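Local coordinates for trans-isoprenyl diphosphate synthase (Caulobacter crescentus, PDB 3OYR), which probably supplies octaprenyl diphosphate for quinone side chains, extending farnesyl diphosphate with isopentenyl units as a magnesium-dependent prenyltransferase, at residues B[311-314]-B[315-318]; B[324-327]-B[328-332]. All coordinates share one frame; numbering follows the deposited sequence.

Interaction 1 (B[311-314]-B[315-318]); sequences ADYA and DKAK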
ATOM      1  N   ALA B 311       2.210  15.965  26.478  1.00 30.56           N
ATOM      2  CA  ALA B 311       1.100  16.505  27.272  1.00 32.62           C
ATOM      3  C   ALA B 311       0.565  17.832  26.710  1.00 28.54           C
ATOM      4  O   ALA B 311      -0.644  18.083  26.761  1.00 34.58           O
ATOM      5  CB  ALA B 311       1.512  16.660  28.761  1.00 30.91           C
ATOM      6  N   ASP B 312       1.460  18.660  26.159  1.00 26.43           N
ATOM      7  CA  ASP B 312       1.070  19.904  25.463  1.00 31.33           C
ATOM      8  C   ASP B 312       0.166  19.628  24.260  1.00 29.40           C
ATOM      9  O   ASP B 312      -0.838  20.305  24.043  1.00 30.91           O
ATOM     10  CB  ASP B 312       2.311  20.685  24.999  1.00 32.49           C
ATOM     11  CG  ASP B 312       3.024  21.415  26.136  1.00 42.28           C
ATOM     12  OD1 ASP B 312       2.507  21.412  27.275  1.00 45.36           O
ATOM     13  OD2 ASP B 312       4.104  22.004  25.886  1.00 37.16           O
ATOM     14  N   TYR B 313       0.526  18.618  23.480  1.00 24.11           N
ATOM     15  CA  TYR B 313      -0.306  18.189  22.353  1.00 28.31           C
ATOM     16  C   TYR B 313      -1.614  17.578  22.831  1.00 30.44           C
ATOM     17  O   TYR B 313      -2.668  17.847  22.238  1.00 30.29           O
ATOM     18  CB  TYR B 313       0.464  17.252  21.412  1.00 27.76           C
ATOM     19  CG  TYR B 313       1.465  18.007  20.558  1.00 29.52           C
ATOM     20  CD1 TYR B 313       2.831  17.840  20.741  1.00 27.59           C
ATOM     21  CD2 TYR B 313       1.040  18.903  19.586  1.00 29.43           C
ATOM     22  CE1 TYR B 313       3.748  18.528  19.952  1.00 30.80           C
ATOM     23  CE2 TYR B 313       1.948  19.616  18.812  1.00 28.45           C
ATOM     24  CZ  TYR B 313       3.302  19.411  19.002  1.00 35.52           C
ATOM     25  OH  TYR B 313       4.208  20.101  18.249  1.00 38.44           O
ATOM     26  N   ALA B 314      -1.570  16.817  23.928  1.00 26.91           N
ATOM     27  CA  ALA B 314      -2.805  16.258  24.506  1.00 26.07           C
ATOM     28  C   ALA B 314      -3.790  17.331  24.975  1.00 31.30           C
ATOM     29  O   ALA B 314      -5.002  17.156  24.801  1.00 28.97           O
ATOM     30  CB  ALA B 314      -2.509  15.307  25.622  1.00 29.01           C
ATOM     31  N   ASP B 315      -3.271  18.430  25.546  1.00 23.24           N
ATOM     32  CA  ASP B 315      -4.103  19.598  25.920  1.00 31.98           C
ATOM     33  C   ASP B 315      -4.755  20.223  24.708  1.00 20.48           C
ATOM     34  O   ASP B 315      -5.927  20.624  24.749  1.00 32.34           O
ATOM     35  CB  ASP B 315      -3.267  20.668  26.675  1.00 27.11           C
ATOM     36  CG  ASP B 315      -2.781  20.179  28.038  1.00 35.93           C
ATOM     37  OD1 ASP B 315      -3.296  19.151  28.534  1.00 38.12           O
ATOM     38  OD2 ASP B 315      -1.868  20.808  28.606  1.00 44.61           O
ATOM     39  N   LYS B 316      -3.982  20.326  23.624  1.00 21.67           N
ATOM     40  CA  LYS B 316      -4.484  20.859  22.354  0.50 27.60           C
ATOM     41  C   LYS B 316      -5.602  19.947  21.826  1.00 31.85           C
ATOM     42  O   LYS B 316      -6.647  20.425  21.379  1.00 27.19           O
ATOM     43  CB  LYS B 316      -3.351  20.986  21.324  0.50 27.20           C
ATOM     44  CG  LYS B 316      -2.362  22.141  21.569  0.50 25.84           C
ATOM     45  CD  LYS B 316      -1.141  22.015  20.674  0.50 31.76           C
ATOM     46  CE  LYS B 316      -0.178  23.193  20.846  0.50 38.39           C
ATOM     47  NZ  LYS B 316      -0.293  24.203  19.751  0.50 22.39           N
ATOM     48  N   ALA B 317      -5.393  18.624  21.914  1.00 21.81           N
ATOM     49  CA  ALA B 317      -6.448  17.665  21.493  1.00 31.02           C
ATOM     50  C   ALA B 317      -7.744  17.846  22.293  1.00 26.35           C
ATOM     51  O   ALA B 317      -8.827  17.914  21.707  1.00 30.01           O
ATOM     52  CB  ALA B 317      -5.962  16.210  21.557  1.00 21.04           C
ATOM     53  N   LYS B 318      -7.622  17.971  23.616  1.00 26.03           N
ATOM     54  CA  LYS B 318      -8.787  18.180  24.466  1.00 28.07           C
ATOM     55  C   LYS B 318      -9.478  19.519  24.160  1.00 27.47           C
ATOM     56  O   LYS B 318     -10.688  19.572  24.081  1.00 31.40           O
ATOM     57  CB  LYS B 318      -8.422  18.086  25.939  1.00 30.39           C
ATOM     58  CG  LYS B 318      -7.827  16.761  26.354  1.00 29.32           C
ATOM     59  CD  LYS B 318      -7.153  16.863  27.705  1.00 48.45           C
ATOM     60  CE  LYS B 318      -8.067  16.404  28.814  1.00 59.18           C
ATOM     61  NZ  LYS B 318      -7.331  16.265  30.106  1.00 65.67           N
TER
HETATM   62  O   HOH W   1       0.834  20.409  29.304  1.00 44.38           O
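Y313 and K316, one helical turn apart, run side by side and point the same way, with CD of K316, in the conformer given here, lying oblique to the ring, 4.0 Å from CD2 of Y313. In both, CG is anti to the carbonyl carbon, with chi1 of -75° in Y313 and -74° in that conformer of K316, and these matched torsions send the two side chains back along the helix. The ring continues toward helix 211-238, where it meets N223, L226 and L230. A second pair is joined by solvent: one water lies 2.8 Å from OD1 of D312 and 2.8 Å from OD2 of D315. The carboxylate oxygens stay 4.6 Å apart, OD1 of D312 to OD2 of D315, and the water could ease their repulsion, though it has further acceptors in reach and may not serve both at once. Four i to i+4 bonds define the alpha-helix here, part of helix 302-320 in the mostly helical isoprenyl diphosphate synthase fold; the A317 N to Y313 O bond measures 2.9 Å. The methyl of A314 touches V341 on helix 328-342. K318 packs its CG 3.2 Å from O of A314, then bends at chi3 (97°), and NZ forms a salt bridge with D338 of that same helix.

Interaction 2 (B[324-327]-B[328-332]); sequences FPAN and DWREA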
ATOM      1  N   PHE B 324     -18.060  20.921  21.190  1.00 31.64           N
ATOM      2  CA  PHE B 324     -18.991  19.810  21.358  1.00 34.89           C
ATOM      3  C   PHE B 324     -19.644  19.846  22.737  1.00 34.67           C
ATOM      4  O   PHE B 324     -19.043  20.364  23.671  1.00 39.87           O
ATOM      5  CB  PHE B 324     -18.297  18.476  21.077  1.00 32.89           C
ATOM      6  CG  PHE B 324     -17.932  18.296  19.631  1.00 34.02           C
ATOM      7  CD1 PHE B 324     -16.626  18.530  19.196  1.00 39.02           C
ATOM      8  CD2 PHE B 324     -18.897  17.902  18.699  1.00 34.61           C
ATOM      9  CE1 PHE B 324     -16.289  18.380  17.858  1.00 45.63           C
ATOM     10  CE2 PHE B 324     -18.566  17.747  17.361  1.00 40.11           C
ATOM     11  CZ  PHE B 324     -17.259  17.991  16.936  1.00 31.76           C
ATOM     12  N   PRO B 325     -20.885  19.329  22.855  1.00 41.83           N
ATOM     13  CA  PRO B 325     -21.510  19.139  24.170  1.00 47.30           C
ATOM     14  C   PRO B 325     -20.652  18.264  25.070  1.00 46.32           C
ATOM     15  O   PRO B 325     -20.013  17.317  24.587  1.00 38.23           O
ATOM     16  CB  PRO B 325     -22.805  18.388  23.847  1.00 50.41           C
ATOM     17  CG  PRO B 325     -23.113  18.725  22.429  1.00 53.48           C
ATOM     18  CD  PRO B 325     -21.794  18.956  21.751  1.00 47.44           C
ATOM     19  N   ALA B 326     -20.635  18.580  26.363  1.00 44.12           N
ATOM     20  CA  ALA B 326     -19.870  17.808  27.321  1.00 46.39           C
ATOM     21  C   ALA B 326     -20.632  16.523  27.666  1.00 50.87           C
ATOM     22  O   ALA B 326     -21.205  16.408  28.749  1.00 52.50           O
ATOM     23  CB  ALA B 326     -19.577  18.641  28.579  1.00 50.82           C
ATOM     24  N   ASN B 327     -20.635  15.568  26.731  1.00 46.06           N
ATOM     25  CA  ASN B 327     -21.294  14.275  26.930  1.00 40.95           C
ATOM     26  C   ASN B 327     -20.278  13.158  27.186  1.00 37.02           C
ATOM     27  O   ASN B 327     -19.095  13.430  27.372  1.00 32.31           O
ATOM     28  CB  ASN B 327     -22.221  13.955  25.751  1.00 43.62           C
ATOM     29  CG  ASN B 327     -21.496  13.914  24.405  1.00 41.94           C
ATOM     30  OD1 ASN B 327     -20.308  13.589  24.304  1.00 32.79           O
ATOM     31  ND2 ASN B 327     -22.230  14.222  23.364  1.00 34.09           N
ATOM     32  N   ASP B 328     -20.734  11.909  27.176  1.00 37.20           N
ATOM     33  CA  ASP B 328     -19.855  10.758  27.454  1.00 41.76           C
ATOM     34  C   ASP B 328     -18.815  10.505  26.366  1.00 34.23           C
ATOM     35  O   ASP B 328     -17.677  10.141  26.668  1.00 35.95           O
ATOM     36  CB  ASP B 328     -20.680   9.477  27.692  1.00 45.03           C
ATOM     37  CG  ASP B 328     -21.391   9.480  29.035  1.00 63.37           C
ATOM     38  OD1 ASP B 328     -22.548   9.009  29.100  1.00 75.17           O
ATOM     39  OD2 ASP B 328     -20.788   9.945  30.029  1.00 68.33           O
ATOM     40  N   TRP B 329     -19.217  10.692  25.115  1.00 29.35           N
ATOM     41  CA  TRP B 329     -18.326  10.534  23.969  1.00 34.94           C
ATOM     42  C   TRP B 329     -17.202  11.549  24.067  1.00 35.01           C
ATOM     43  O   TRP B 329     -16.018  11.194  23.938  1.00 29.08           O
ATOM     44  CB  TRP B 329     -19.087  10.739  22.659  1.00 31.82           C
ATOM     45  CG  TRP B 329     -19.894   9.561  22.266  1.00 35.96           C
ATOM     46  CD1 TRP B 329     -21.253   9.480  22.227  1.00 34.74           C
ATOM     47  CD2 TRP B 329     -19.398   8.277  21.870  1.00 33.84           C
ATOM     48  NE1 TRP B 329     -21.637   8.226  21.824  1.00 45.15           N
ATOM     49  CE2 TRP B 329     -20.520   7.464  21.605  1.00 31.26           C
ATOM     50  CE3 TRP B 329     -18.110   7.730  21.718  1.00 18.89           C
ATOM     51  CZ2 TRP B 329     -20.399   6.132  21.181  1.00 29.95           C
ATOM     52  CZ3 TRP B 329     -17.992   6.417  21.288  1.00 32.38           C
ATOM     53  CH2 TRP B 329     -19.131   5.636  21.017  1.00 29.93           C
ATOM     54  N   ARG B 330     -17.568  12.800  24.343  1.00 28.28           N
ATOM     55  CA  ARG B 330     -16.535  13.846  24.523  1.00 35.80           C
ATOM     56  C   ARG B 330     -15.564  13.557  25.678  1.00 35.93           C
ATOM     57  O   ARG B 330     -14.340  13.654  25.503  1.00 32.01           O
ATOM     58  CB  ARG B 330     -17.107  15.258  24.627  1.00 32.56           C
ATOM     59  CG  ARG B 330     -16.102  16.278  24.091  1.00 39.10           C
ATOM     60  CD  ARG B 330     -16.469  17.710  24.373  1.00 30.85           C
ATOM     61  NE  ARG B 330     -16.142  18.061  25.745  1.00 39.96           N
ATOM     62  CZ  ARG B 330     -16.464  19.215  26.318  1.00 51.59           C
ATOM     63  NH1 ARG B 330     -17.136  20.144  25.641  1.00 48.48           N
ATOM     64  NH2 ARG B 330     -16.112  19.432  27.576  1.00 50.37           N
ATOM     65  N   GLU B 331     -16.102  13.164  26.831  1.00 37.13           N
ATOM     66  CA  GLU B 331     -15.269  12.755  27.965  1.00 31.99           C
ATOM     67  C   GLU B 331     -14.350  11.564  27.674  1.00 32.07           C
ATOM     68  O   GLU B 331     -13.197  11.518  28.140  1.00 28.52           O
ATOM     69  CB  GLU B 331     -16.162  12.432  29.171  1.00 41.45           C
ATOM     70  CG  GLU B 331     -15.421  11.910  30.410  1.00 55.30           C
ATOM     71  CD  GLU B 331     -15.373  12.900  31.568  1.00 78.91           C
ATOM     72  OE1 GLU B 331     -14.568  12.667  32.498  1.00 86.04           O
ATOM     73  OE2 GLU B 331     -16.133  13.897  31.558  1.00 82.17           O
ATOM     74  N   ALA B 332     -14.867  10.583  26.937  1.00 34.86           N
ATOM     75  CA  ALA B 332     -14.078   9.426  26.491  1.00 35.09           C
ATOM     76  C   ALA B 332     -12.885   9.865  25.625  1.00 30.65           C
ATOM     77  O   ALA B 332     -11.764   9.361  25.770  1.00 25.03           O
ATOM     78  CB  ALA B 332     -14.968   8.441  25.730  1.00 27.86           C
TER
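A chi1 of 59° in N327 sets its amide between the backbone N and the carbonyl carbon, carrying OD1 to within 2.9 Å of R330 N. R330, for its part, has CG anti to its own N and a bend at chi3 (79°) that folds the guanidinium back over the preceding loop. The capping bond is nearly straight: R330 N-H meets OD1 of N327 at 170°. Backbone bonding follows at once, E331 N reaching O of N327 at 3.1 Å. The guanidinium meets the loop in two ways. NH1 donates to O of F324 at 2.8 Å in a bent bond, with that oxygen near the edge of the group but tilted out of its plane, while A326 lies over one face, its CB 3.7 Å from NH2 of R330. The aliphatic part packs too, CD of R330 standing 3.8 Å from CB of F324. With an alanine in its place, the F324 carbonyl would probably lose this donor and a gap would open beside the A326 methyl. F324 itself is buried against A216 and L217 of helix 211-238. A326 centres an inverse gamma turn, closed by a weak bond from N327 N to O of P325; N327, accepting from R330 N, is the N-cap of helix 328-342.

Overall arrangement
Interactions 1 and 2 follow in series along the C-terminal part of the chain: 311-318 lies within helix 302-320, whereas residues 324-332 take in the end of the following loop and the start of helix 328-342. Their centres are 16 Å apart and their nearest atoms about 6 Å, so they do not touch directly. The link is helix 328-342, which the residues of interaction 2 start and on which A314 and K318 of interaction 1 rest; helix 211-238 meets both, through Y313 and K316 in one and F324 in the other. That helix also carries D232, which lines the dimethylallyl diphosphate pocket, yet both contacts lie away from the annotated sites.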